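Long-range contacts in suppressor protein MPT5 (Saccharomyces cerevisiae, PDB 5BYM), which binds a short recognition element in the 3'-UTR of target mRNAs and regulates them post-transcriptionally, including negative regulation of HO expression: residues 12-17 / 46-51; 135-140 / 171-176; 297-302 / 359-364. All coordinates share one frame; numbering follows the deposited sequence.

How the contacts relate
The three contacts follow one another along the chain, in series and without touching, within a single Pumilio homology domain that is built of helices and has no strand. Contact 1 joins helices 15-19 and 39-49 near the N-terminal end, contact 2 joins helices 129-137 and 169-174 near the middle, and contact 3 joins helices 288-307 and 358-370 near the C-terminal end. Centres lie about 37 Å apart for contacts 1 and 2, about 40 Å for 2 and 3, and about 74 Å for 1 and 3, on opposite sides of the chain's centre. The contacts sample local helix pairings along an elongated all-helical array, and contact 2 reaches the RNA.

Contact 1: 12-17 / 46-51; sequences DLDYIK and YEQIKP
The amide of Gln48 straddles the backbone at Leu13 and Tyr15, just where the chain enters helix 15-19. Its NE2 donates to Leu13 O at 2.9 Å, with the N-H...O angle at 142°; the acceptor lies close to the plane of the amide, and the donor is met almost end-on by the carbonyl. Gln48 OE1 accepts from Tyr15 N at 3.3 Å, a weak but fairly straight bond (165°). Both ends of one amide thus meet the same turn of backbone, which would favour this rotation, chiefly through the NE2 bond. Gln48 gets there by an extended chain beyond CG, which crosses the Tyr15 side chain at about a right angle; the amide and ring planes are 41° apart, and Tyr15 CD2 lies 3.5 Å from Gln48 OE1.

The tightly packed part lies behind this pair. Tyr15 is buried and also rests on Leu44 and Met45 of helix 39-49, while Ile16 CD1 meets Ile49 CG2 at 3.7 Å. Ile49 holds CG1 between the backbone N and the carbonyl carbon, which leaves CG2 as the branch that meets Ile16; Ile49 also packs on Leu56 of helix 53-58.

The outer margins are looser and face solvent: Asp14, at the N-cap position, Lys17 and Glu47 are exposed. Lys17 NZ forms a salt bridge to Asp14 OD2 at 3.4 Å, and Lys50 and Glu47 make a separate one within 46-51. Were Gln48 replaced by an alanine, Leu13 O and Tyr15 N would probably lose these partners and the turn before helix 15-19 could shift. Such pairing of a short helix with the end of a longer one, within Pumilio repeat 1 and reaching Gln48 and Ile49 at the start of repeat 2, belongs to the stacked all-helical repeats of the Puf fold.

Contact 2: 135-140 / 171-176; sequences LINDLN and ITISTH. With nucleotides of chain B.
Asn137 lies against the last turn of helix 169-174 and loses the most surface; Ile173 and His176 come next. CG beside the backbone N (chi1 -78°) swings the amide so that Asn137 ND2 faces Thr172 O and donates to it at 3.0 Å, a bent bond (133°) with the donor above the carbonyl plane, not on a lone pair. The backbone places Asn137 CB over one face of the His176 ring, 3.7 Å from the centroid, a CH-pi contact; the amide and ring planes stand 50° apart. Asn137 OD1 comes near His176 ND1, but the angle is too poor for a hydrogen bond. Ile173 gives the apolar half, its CG1 meeting Ile136 CG2 at 3.8 Å.

Toward the RNA, Asp138 OD2 accepts from Asn140 N at 3.0 Å, an Asx turn, and Asn140 OD1 takes a weak bond from O2' of A7 of chain B at 3.3 Å, while Leu139 CD1 lies 3.6 Å from O4' of the same nucleotide. Pumilio repeats 4 and 5 are thus joined by one bent side-chain-to-backbone hydrogen bond, a CH-pi contact and apolar packing; the ribose contacts would not by themselves be expected to distinguish bases.

Contact 3: 297-302 / 359-364; sequences ILLTTI and NDFSLK
The Phe361 ring takes three methyl groups from helix 288-307. Leu299 CD2 sits at its edge, close to the ring plane and 4.2 Å from Phe361 CD1. Two others converge on the CE1 corner: Leu298 CD2 at 3.9 Å and Ile302 CD1 at 3.8 Å come in obliquely, from opposite sides of the ring plane. Tyr331 adds an edge-to-face ring contact outside the two segments.

This is a side-by-side helix pair of the all-helical Puf fold: segments 297-302 and 359-364 run nearly parallel, with their axes crossing at 15° and approaching to 10.2 Å. Between the two segments themselves no hydrogen bond forms, and the contact is apolar. Phe361 holds CG opposite its backbone N (chi1 179°), which sends the ring between Leu298 and Ile302. Leu298 further packs on Phe265 and Ile268 of helix 253-271, and Ile302 on Ile365 and Leu368 of helix 358-370, carrying the apolar layer on past Phe361.

Lys364 closes the outer flank with its aliphatic part, its CG lying near Leu299 CD2. The chain bends at chi2, and its NZ ends in a salt bridge to Asp303 that ties the same two helices at the flank, so the charge leaves the apolar surface while the methylenes stay on it. Next to the backbone, Ile302 CG2 touches Lys364 CB at 3.7 Å.

Contact 1: 12-17 / 46-51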
# COMPACT_ATOMS: atom_id res chain seq x y z
N ASP A 12 -16.92 38.96 -23.45
CA ASP A 12 -15.69 39.40 -24.09
C ASP A 12 -14.46 39.26 -23.20
O ASP A 12 -13.72 40.22 -23.00
CB ASP A 12 -15.84 40.86 -24.53
CG ASP A 12 -17.14 41.12 -25.28
OD1 ASP A 12 -17.49 40.32 -26.17
OD2 ASP A 12 -17.81 42.13 -24.97
N LEU A 13 -14.25 38.06 -22.66
CA LEU A 13 -13.10 37.81 -21.80
C LEU A 13 -12.22 36.71 -22.40
O LEU A 13 -12.72 35.75 -22.97
CB LEU A 13 -13.56 37.41 -20.40
CG LEU A 13 -14.68 38.26 -19.80
CD1 LEU A 13 -15.09 37.73 -18.43
CD2 LEU A 13 -14.26 39.71 -19.70
N ASP A 14 -10.90 36.87 -22.27
CA ASP A 14 -9.96 35.88 -22.80
C ASP A 14 -9.53 34.90 -21.71
O ASP A 14 -8.50 35.09 -21.05
CB ASP A 14 -8.74 36.58 -23.42
CG ASP A 14 -7.91 35.64 -24.29
OD1 ASP A 14 -8.32 34.48 -24.50
OD2 ASP A 14 -6.85 36.08 -24.77
N TYR A 15 -10.33 33.85 -21.54
CA TYR A 15 -10.18 32.92 -20.42
C TYR A 15 -8.88 32.12 -20.45
O TYR A 15 -8.34 31.79 -19.39
CB TYR A 15 -11.40 31.99 -20.37
CG TYR A 15 -12.69 32.72 -20.05
CD1 TYR A 15 -12.78 33.57 -18.96
CD2 TYR A 15 -13.80 32.58 -20.86
CE1 TYR A 15 -13.95 34.24 -18.66
CE2 TYR A 15 -14.98 33.25 -20.58
CZ TYR A 15 -15.05 34.08 -19.48
OH TYR A 15 -16.22 34.75 -19.19
N ILE A 16 -8.37 31.83 -21.64
CA ILE A 16 -7.10 31.13 -21.77
C ILE A 16 -5.95 32.03 -21.30
O ILE A 16 -5.08 31.59 -20.54
CB ILE A 16 -6.85 30.64 -23.21
CG1 ILE A 16 -7.63 29.35 -23.48
CG2 ILE A 16 -5.39 30.37 -23.45
CD1 ILE A 16 -9.11 29.55 -23.69
N LYS A 17 -5.95 33.28 -21.74
CA LYS A 17 -4.94 34.25 -21.34
C LYS A 17 -4.99 34.48 -19.83
O LYS A 17 -3.95 34.61 -19.18
CB LYS A 17 -5.11 35.56 -22.10
CG LYS A 17 -3.95 36.53 -21.99
CD LYS A 17 -3.91 37.48 -23.19
CE LYS A 17 -3.72 36.71 -24.49
NZ LYS A 17 -3.90 37.55 -25.70
N TYR A 46 -16.14 27.40 -20.46
CA TYR A 46 -16.22 26.06 -21.05
C TYR A 46 -16.19 26.08 -22.57
O TYR A 46 -15.57 25.22 -23.19
CB TYR A 46 -17.49 25.36 -20.54
CG TYR A 46 -17.87 24.08 -21.24
CD1 TYR A 46 -17.11 22.93 -21.12
CD2 TYR A 46 -19.04 24.02 -22.00
CE1 TYR A 46 -17.48 21.76 -21.76
CE2 TYR A 46 -19.41 22.86 -22.64
CZ TYR A 46 -18.63 21.73 -22.51
OH TYR A 46 -18.99 20.56 -23.14
N GLU A 47 -16.86 27.06 -23.18
CA GLU A 47 -16.89 27.14 -24.64
C GLU A 47 -15.56 27.59 -25.24
O GLU A 47 -15.19 27.17 -26.34
CB GLU A 47 -18.02 28.05 -25.12
CG GLU A 47 -19.43 27.52 -24.90
CD GLU A 47 -19.78 26.33 -25.77
OE1 GLU A 47 -19.04 26.06 -26.75
OE2 GLU A 47 -20.79 25.65 -25.48
N GLN A 48 -14.85 28.45 -24.52
CA GLN A 48 -13.60 29.02 -25.03
C GLN A 48 -12.41 28.08 -24.86
O GLN A 48 -11.39 28.23 -25.54
CB GLN A 48 -13.28 30.37 -24.36
CG GLN A 48 -14.11 31.55 -24.84
CD GLN A 48 -13.53 32.89 -24.41
OE1 GLN A 48 -12.35 32.99 -24.04
NE2 GLN A 48 -14.35 33.94 -24.46
N ILE A 49 -12.54 27.11 -23.96
CA ILE A 49 -11.42 26.24 -23.59
C ILE A 49 -11.48 24.82 -24.16
O ILE A 49 -10.53 24.06 -23.99
CB ILE A 49 -11.30 26.12 -22.06
CG1 ILE A 49 -12.53 25.41 -21.49
CG2 ILE A 49 -11.13 27.49 -21.43
CD1 ILE A 49 -12.64 25.50 -19.98
N LYS A 50 -12.58 24.47 -24.82
CA LYS A 50 -12.77 23.11 -25.36
C LYS A 50 -11.55 22.51 -26.10
O LYS A 50 -11.22 21.34 -25.87
CB LYS A 50 -14.02 23.05 -26.26
CG LYS A 50 -15.36 23.13 -25.54
CD LYS A 50 -16.51 22.91 -26.52
CE LYS A 50 -17.87 23.12 -25.87
NZ LYS A 50 -18.98 22.94 -26.85
N PRO A 51 -10.89 23.29 -26.97
CA PRO A 51 -9.72 22.69 -27.63
C PRO A 51 -8.45 22.75 -26.78
O PRO A 51 -7.40 22.29 -27.23
CB PRO A 51 -9.54 23.57 -28.88
CG PRO A 51 -10.77 24.41 -28.98
CD PRO A 51 -11.25 24.58 -27.58

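Contact 2: 135-140 / 171-176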
# COMPACT_ATOMS: atom_id res chain seq x y z
N LEU A 135 4.18 5.11 -13.34
CA LEU A 135 3.23 5.95 -12.62
C LEU A 135 3.17 5.57 -11.14
O LEU A 135 3.22 6.43 -10.27
CB LEU A 135 1.83 5.84 -13.25
CG LEU A 135 1.57 6.59 -14.55
CD1 LEU A 135 0.11 6.47 -14.96
CD2 LEU A 135 1.95 8.06 -14.42
N ILE A 136 3.07 4.26 -10.88
CA ILE A 136 2.99 3.72 -9.53
C ILE A 136 4.15 4.18 -8.63
O ILE A 136 3.96 4.46 -7.45
CB ILE A 136 2.97 2.17 -9.57
CG1 ILE A 136 1.69 1.68 -10.24
CG2 ILE A 136 3.09 1.57 -8.18
CD1 ILE A 136 1.63 0.17 -10.38
N ASN A 137 5.34 4.28 -9.21
CA ASN A 137 6.53 4.65 -8.45
C ASN A 137 6.92 6.13 -8.57
O ASN A 137 7.86 6.58 -7.92
CB ASN A 137 7.72 3.75 -8.83
CG ASN A 137 7.65 2.38 -8.18
OD1 ASN A 137 7.27 2.25 -7.02
ND2 ASN A 137 8.03 1.35 -8.93
N ASP A 138 6.18 6.88 -9.38
CA ASP A 138 6.50 8.29 -9.62
C ASP A 138 5.93 9.22 -8.55
O ASP A 138 4.81 9.01 -8.07
CB ASP A 138 6.01 8.73 -11.00
CG ASP A 138 6.60 10.05 -11.42
OD1 ASP A 138 7.74 10.06 -11.93
OD2 ASP A 138 5.92 11.09 -11.24
N LEU A 139 6.70 10.24 -8.20
CA LEU A 139 6.34 11.18 -7.14
C LEU A 139 5.01 11.89 -7.40
O LEU A 139 4.30 12.25 -6.46
CB LEU A 139 7.46 12.20 -6.93
CG LEU A 139 7.27 13.26 -5.85
CD1 LEU A 139 6.95 12.62 -4.50
CD2 LEU A 139 8.49 14.16 -5.74
N ASN A 140 4.68 12.09 -8.67
CA ASN A 140 3.40 12.68 -9.03
C ASN A 140 2.38 11.63 -9.48
O ASN A 140 1.17 11.80 -9.29
CB ASN A 140 3.57 13.74 -10.13
CG ASN A 140 4.52 14.85 -9.72
OD1 ASN A 140 4.16 15.76 -8.97
ND2 ASN A 140 5.75 14.79 -10.22
N ILE A 171 9.06 -6.63 -7.77
CA ILE A 171 10.25 -6.11 -7.12
C ILE A 171 10.38 -4.61 -7.38
O ILE A 171 10.77 -3.85 -6.50
CB ILE A 171 11.53 -6.83 -7.61
CG1 ILE A 171 11.36 -8.35 -7.56
CG2 ILE A 171 12.74 -6.39 -6.80
CD1 ILE A 171 11.18 -8.91 -6.17
N THR A 172 10.06 -4.20 -8.61
CA THR A 172 10.10 -2.79 -8.99
C THR A 172 9.17 -1.93 -8.13
O THR A 172 9.55 -0.86 -7.65
CB THR A 172 9.75 -2.59 -10.49
OG1 THR A 172 10.69 -3.32 -11.30
CG2 THR A 172 9.81 -1.12 -10.87
N ILE A 173 7.94 -2.42 -7.92
CA ILE A 173 6.96 -1.72 -7.10
C ILE A 173 7.23 -1.84 -5.59
O ILE A 173 7.43 -0.84 -4.92
CB ILE A 173 5.52 -2.20 -7.39
CG1 ILE A 173 5.00 -1.64 -8.72
CG2 ILE A 173 4.57 -1.76 -6.30
CD1 ILE A 173 5.38 -2.45 -9.93
N SER A 174 7.25 -3.07 -5.08
CA SER A 174 7.35 -3.31 -3.64
C SER A 174 8.61 -2.76 -2.98
O SER A 174 8.55 -2.24 -1.86
CB SER A 174 7.24 -4.81 -3.33
OG SER A 174 5.99 -5.33 -3.74
N THR A 175 9.74 -2.89 -3.66
CA THR A 175 11.01 -2.43 -3.11
C THR A 175 11.24 -0.94 -3.37
O THR A 175 12.38 -0.48 -3.44
CB THR A 175 12.21 -3.22 -3.68
OG1 THR A 175 12.36 -2.92 -5.08
CG2 THR A 175 11.99 -4.72 -3.50
N HIS A 176 10.15 -0.19 -3.51
CA HIS A 176 10.22 1.23 -3.81
C HIS A 176 9.35 2.05 -2.85
O HIS A 176 8.26 1.61 -2.47
CB HIS A 176 9.80 1.48 -5.26
CG HIS A 176 10.10 2.86 -5.75
ND1 HIS A 176 9.18 3.89 -5.70
CD2 HIS A 176 11.21 3.39 -6.32
CE1 HIS A 176 9.71 4.99 -6.21
NE2 HIS A 176 10.95 4.70 -6.59
P A B 7 7.92 15.04 -0.91
OP1 A B 7 9.20 14.39 -1.28
OP2 A B 7 7.79 15.74 0.39
O5' A B 7 7.56 16.09 -2.06
C5' A B 7 6.26 16.65 -2.14
C4' A B 7 5.80 16.74 -3.57
O4' A B 7 4.95 15.60 -3.89
C3' A B 7 4.93 17.95 -3.89
O3' A B 7 5.68 19.13 -4.11
C2' A B 7 4.14 17.47 -5.11
O2' A B 7 4.95 17.52 -6.28
C1' A B 7 3.90 16.01 -4.74
N9 A B 7 2.63 15.83 -4.02
C8 A B 7 2.41 15.89 -2.66
N7 A B 7 1.17 15.70 -2.32
C5 A B 7 0.51 15.49 -3.52
C6 A B 7 -0.84 15.23 -3.83
N6 A B 7 -1.80 15.12 -2.92
N1 A B 7 -1.16 15.07 -5.14
C2 A B 7 -0.19 15.18 -6.06
N3 A B 7 1.11 15.42 -5.89
C4 A B 7 1.40 15.57 -4.58

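Contact 3: 297-302 / 359-364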
# COMPACT_ATOMS: atom_id res chain seq x y z
N ILE A 297 4.17 -26.02 12.43
CA ILE A 297 5.12 -24.96 12.10
C ILE A 297 5.68 -24.31 13.36
O ILE A 297 6.89 -24.11 13.48
CB ILE A 297 4.47 -23.88 11.21
CG1 ILE A 297 4.10 -24.46 9.84
CG2 ILE A 297 5.39 -22.69 11.04
CD1 ILE A 297 3.47 -23.44 8.90
N LEU A 298 4.80 -23.99 14.31
CA LEU A 298 5.20 -23.34 15.56
C LEU A 298 6.22 -24.15 16.35
O LEU A 298 7.22 -23.61 16.82
CB LEU A 298 3.97 -23.03 16.43
CG LEU A 298 4.28 -22.40 17.79
CD1 LEU A 298 5.03 -21.08 17.61
CD2 LEU A 298 3.02 -22.19 18.61
N LEU A 299 5.96 -25.45 16.49
CA LEU A 299 6.90 -26.34 17.16
C LEU A 299 8.20 -26.41 16.36
O LEU A 299 9.30 -26.36 16.92
CB LEU A 299 6.30 -27.73 17.34
CG LEU A 299 5.02 -27.81 18.18
CD1 LEU A 299 4.34 -29.16 18.03
CD2 LEU A 299 5.31 -27.53 19.64
N THR A 300 8.06 -26.50 15.04
CA THR A 300 9.21 -26.48 14.13
C THR A 300 9.93 -25.14 14.24
O THR A 300 11.16 -25.08 14.16
CB THR A 300 8.78 -26.75 12.67
OG1 THR A 300 7.77 -27.76 12.63
CG2 THR A 300 9.98 -27.19 11.84
N THR A 301 9.16 -24.07 14.44
CA THR A 301 9.73 -22.75 14.69
C THR A 301 10.54 -22.77 15.98
O THR A 301 11.72 -22.43 15.99
CB THR A 301 8.64 -21.66 14.81
OG1 THR A 301 7.67 -21.83 13.77
CG2 THR A 301 9.25 -20.27 14.72
N ILE A 302 9.89 -23.17 17.07
CA ILE A 302 10.53 -23.28 18.38
C ILE A 302 11.84 -24.06 18.32
O ILE A 302 12.86 -23.61 18.84
CB ILE A 302 9.59 -23.95 19.42
CG1 ILE A 302 8.34 -23.09 19.66
CG2 ILE A 302 10.31 -24.17 20.73
CD1 ILE A 302 7.25 -23.81 20.43
N ASN A 359 0.83 -30.84 24.79
CA ASN A 359 1.81 -31.57 25.60
C ASN A 359 3.24 -31.32 25.13
O ASN A 359 4.13 -31.03 25.93
CB ASN A 359 1.52 -33.07 25.58
CG ASN A 359 0.32 -33.45 26.44
OD1 ASN A 359 -0.58 -32.64 26.67
ND2 ASN A 359 0.31 -34.68 26.93
N ASP A 360 3.46 -31.43 23.82
CA ASP A 360 4.79 -31.27 23.24
C ASP A 360 5.22 -29.80 23.23
O ASP A 360 6.41 -29.50 23.11
CB ASP A 360 4.82 -31.83 21.82
CG ASP A 360 4.17 -33.19 21.72
OD1 ASP A 360 4.39 -34.04 22.60
OD2 ASP A 360 3.42 -33.40 20.74
N PHE A 361 4.26 -28.90 23.35
CA PHE A 361 4.54 -27.47 23.36
C PHE A 361 5.36 -27.08 24.58
O PHE A 361 6.37 -26.39 24.46
CB PHE A 361 3.24 -26.68 23.33
CG PHE A 361 3.43 -25.19 23.35
CD1 PHE A 361 3.85 -24.51 22.21
CD2 PHE A 361 3.18 -24.46 24.50
CE1 PHE A 361 4.02 -23.14 22.22
CE2 PHE A 361 3.35 -23.09 24.52
CZ PHE A 361 3.77 -22.42 23.38
N SER A 362 4.92 -27.54 25.75
CA SER A 362 5.58 -27.18 27.00
C SER A 362 7.00 -27.74 27.12
O SER A 362 7.85 -27.16 27.79
CB SER A 362 4.74 -27.64 28.19
OG SER A 362 3.46 -27.02 28.17
N LEU A 363 7.24 -28.88 26.47
CA LEU A 363 8.57 -29.48 26.47
C LEU A 363 9.53 -28.70 25.57
O LEU A 363 10.65 -28.37 25.96
CB LEU A 363 8.51 -30.95 26.06
CG LEU A 363 7.74 -31.88 27.00
CD1 LEU A 363 7.84 -33.33 26.55
CD2 LEU A 363 8.25 -31.73 28.42
N LYS A 364 9.07 -28.39 24.35
CA LYS A 364 9.83 -27.54 23.43
C LYS A 364 10.10 -26.17 24.05
O LYS A 364 11.24 -25.70 24.07
CB LYS A 364 9.07 -27.37 22.11
CG LYS A 364 8.95 -28.63 21.25
CD LYS A 364 10.27 -28.98 20.58
CE LYS A 364 10.08 -30.05 19.51
NZ LYS A 364 11.38 -30.54 18.98